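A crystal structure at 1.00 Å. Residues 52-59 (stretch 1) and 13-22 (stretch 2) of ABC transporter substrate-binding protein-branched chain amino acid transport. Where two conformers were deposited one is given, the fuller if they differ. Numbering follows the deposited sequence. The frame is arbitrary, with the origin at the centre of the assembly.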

# COMPACT_ATOMS: atom_id res chain seq x y z
N VAL A 52 -19.18 8.68 -3.81
CA VAL A 52 -19.05 8.78 -5.29
C VAL A 52 -17.75 7.98 -5.55
O VAL A 52 -16.65 8.46 -5.31
CB VAL A 52 -18.98 10.19 -5.83
CG1 VAL A 52 -18.91 10.14 -7.34
CG2 VAL A 52 -20.19 10.97 -5.35
N ASP A 53 -17.93 6.74 -6.01
CA ASP A 53 -16.83 5.77 -6.17
C ASP A 53 -16.37 5.72 -7.60
O ASP A 53 -17.08 5.18 -8.44
CB ASP A 53 -17.33 4.41 -5.68
CG ASP A 53 -16.30 3.30 -5.73
OD1 ASP A 53 -15.17 3.57 -6.18
OD2 ASP A 53 -16.66 2.17 -5.33
N LYS A 54 -15.18 6.24 -7.88
CA LYS A 54 -14.63 6.28 -9.21
C LYS A 54 -13.40 5.40 -9.37
O LYS A 54 -12.54 5.32 -8.48
CB LYS A 54 -14.27 7.73 -9.55
CG LYS A 54 -15.48 8.64 -9.66
CD LYS A 54 -16.25 8.37 -10.94
CE LYS A 54 -17.41 9.31 -11.15
NZ LYS A 54 -18.06 9.06 -12.46
N ASP A 55 -13.32 4.78 -10.54
CA ASP A 55 -12.21 3.92 -10.95
C ASP A 55 -11.23 4.76 -11.81
O ASP A 55 -11.61 5.30 -12.84
CB ASP A 55 -12.75 2.75 -11.80
CG ASP A 55 -11.70 1.80 -12.34
OD1 ASP A 55 -10.53 1.85 -11.89
OD2 ASP A 55 -12.07 0.99 -13.22
N ASN A 56 -9.98 4.85 -11.37
CA ASN A 56 -8.95 5.55 -12.12
C ASN A 56 -8.20 4.66 -13.13
O ASN A 56 -7.27 5.14 -13.79
CB ASN A 56 -7.98 6.30 -11.21
CG ASN A 56 -7.22 5.37 -10.30
OD1 ASN A 56 -6.74 4.32 -10.72
ND2 ASN A 56 -7.08 5.76 -9.02
N LYS A 57 -8.59 3.39 -13.23
CA LYS A 57 -8.09 2.46 -14.26
C LYS A 57 -6.59 2.20 -14.14
O LYS A 57 -5.97 1.72 -15.07
CB LYS A 57 -8.44 2.98 -15.68
CG LYS A 57 -9.92 3.26 -15.87
CD LYS A 57 -10.18 3.82 -17.29
CE LYS A 57 -11.65 4.10 -17.57
NZ LYS A 57 -11.85 4.56 -18.97
N SER A 58 -6.01 2.49 -12.96
CA SER A 58 -4.58 2.35 -12.73
C SER A 58 -3.74 3.32 -13.58
O SER A 58 -2.53 3.09 -13.74
CB SER A 58 -4.07 0.91 -12.94
OG SER A 58 -4.76 -0.00 -12.10
N GLU A 59 -4.34 4.40 -14.06
CA GLU A 59 -3.65 5.36 -14.94
C GLU A 59 -3.51 6.71 -14.26
O GLU A 59 -4.44 7.23 -13.66
CB GLU A 59 -4.42 5.54 -16.25
CG GLU A 59 -4.46 4.25 -17.04
CD GLU A 59 -5.34 4.27 -18.23
OE1 GLU A 59 -5.89 5.34 -18.55
OE2 GLU A 59 -5.45 3.19 -18.87
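Stretch 2, residues 13-22: NFEESGSLAA

The contact is the ends of two parallel strands, which pass into loops that stay tied by polar side chains. Stretch 2 runs in the same direction as stretch 1. N13 pairs with K54 and F14 with D55, at CA-CA distances of 5.1 and 5.2 Å. F14 N donates to K54 O (3.0 Å), and N56 N donates to F14 O (2.9 Å). Beside this ladder, N56 ND2 donates to N13 OD1 at 2.9 Å.

The strand of stretch 2 ends at F14; E16 turns (phi/psi -90/-18), and the side chain of D55 holds the next residues. Its OD1 accepts from E16 N (3.0 Å) and weakly from S17 N (3.2 Å). Its OD2 accepts from S17 OG (2.7 Å). K57 N, in the type I' turn N56 to E59, also donates to D55 OD1 (2.8 Å).

That turn brings S58 against stretch 2, with CB pointing toward it. S58 OG donates to S17 O (2.7 Å) and accepts from L20 N (2.9 Å), so one hydroxyl links S17, just before the G18 to A21 type I turn, to L20 within it. G18 packs close here: a CB would lie 2.4 Å from K57 O.

Next to the strand pairing, E16 OE2 lies 2.6 Å from D53 OD1.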

# COMPACT_ATOMS: atom_id res chain seq x y z
N ASN A 13 -11.26 7.43 -5.18
CA ASN A 13 -10.49 7.50 -6.44
C ASN A 13 -9.52 6.32 -6.37
O ASN A 13 -8.43 6.45 -5.83
CB ASN A 13 -9.76 8.83 -6.52
CG ASN A 13 -8.98 9.00 -7.81
OD1 ASN A 13 -8.82 8.06 -8.58
ND2 ASN A 13 -8.47 10.21 -8.04
N PHE A 14 -9.97 5.16 -6.85
CA PHE A 14 -9.20 3.93 -6.68
C PHE A 14 -8.90 3.23 -7.99
O PHE A 14 -9.67 3.27 -8.96
CB PHE A 14 -9.92 2.93 -5.75
CG PHE A 14 -10.01 3.35 -4.30
CD1 PHE A 14 -8.87 3.71 -3.57
CD2 PHE A 14 -11.22 3.24 -3.60
CE1 PHE A 14 -8.97 4.02 -2.20
CE2 PHE A 14 -11.31 3.53 -2.26
CZ PHE A 14 -10.18 3.93 -1.55
N GLU A 15 -7.79 2.49 -7.95
CA GLU A 15 -7.31 1.63 -9.05
C GLU A 15 -8.16 0.34 -9.01
O GLU A 15 -7.74 -0.69 -8.47
CB GLU A 15 -5.84 1.30 -8.84
CG GLU A 15 -4.84 2.50 -8.84
CD GLU A 15 -4.65 3.28 -7.54
OE1 GLU A 15 -5.59 3.38 -6.72
OE2 GLU A 15 -3.55 3.85 -7.38
N GLU A 16 -9.36 0.42 -9.56
CA GLU A 16 -10.33 -0.68 -9.52
C GLU A 16 -10.22 -1.63 -10.71
O GLU A 16 -10.75 -2.74 -10.67
CB GLU A 16 -11.76 -0.15 -9.30
CG GLU A 16 -11.89 0.53 -7.95
CD GLU A 16 -13.14 1.37 -7.75
OE1 GLU A 16 -13.98 1.51 -8.67
OE2 GLU A 16 -13.24 1.93 -6.61
N SER A 17 -9.57 -1.17 -11.77
CA SER A 17 -9.28 -1.97 -12.96
C SER A 17 -7.86 -1.58 -13.40
O SER A 17 -7.31 -0.59 -12.92
CB SER A 17 -10.28 -1.73 -14.08
OG SER A 17 -10.22 -0.40 -14.55
N GLY A 18 -7.29 -2.37 -14.30
CA GLY A 18 -5.95 -2.09 -14.78
C GLY A 18 -4.88 -2.86 -14.01
O GLY A 18 -5.15 -3.71 -13.19
N SER A 19 -3.64 -2.47 -14.24
CA SER A 19 -2.46 -3.17 -13.73
C SER A 19 -2.25 -3.14 -12.24
O SER A 19 -1.46 -3.93 -11.74
CB SER A 19 -1.19 -2.63 -14.40
OG SER A 19 -0.98 -1.27 -14.04
N LEU A 20 -2.97 -2.25 -11.56
CA LEU A 20 -2.85 -2.06 -10.09
C LEU A 20 -4.16 -2.37 -9.39
O LEU A 20 -4.33 -2.06 -8.21
CB LEU A 20 -2.41 -0.61 -9.81
CG LEU A 20 -1.05 -0.26 -10.45
CD1 LEU A 20 -0.83 1.25 -10.48
CD2 LEU A 20 0.13 -0.98 -9.79
N ALA A 21 -5.06 -3.05 -10.10
CA ALA A 21 -6.42 -3.34 -9.61
C ALA A 21 -6.50 -4.05 -8.28
O ALA A 21 -7.42 -3.82 -7.51
CB ALA A 21 -7.19 -4.16 -10.67
N ALA A 22 -5.57 -4.97 -8.02
CA ALA A 22 -5.65 -5.68 -6.75
C ALA A 22 -5.57 -4.72 -5.57
O ALA A 22 -6.21 -4.94 -4.54
CB ALA A 22 -4.56 -6.75 -6.63
O HOH W 1 -16.53 2.51 -9.00
O HOH W 2 -1.23 1.17 -15.32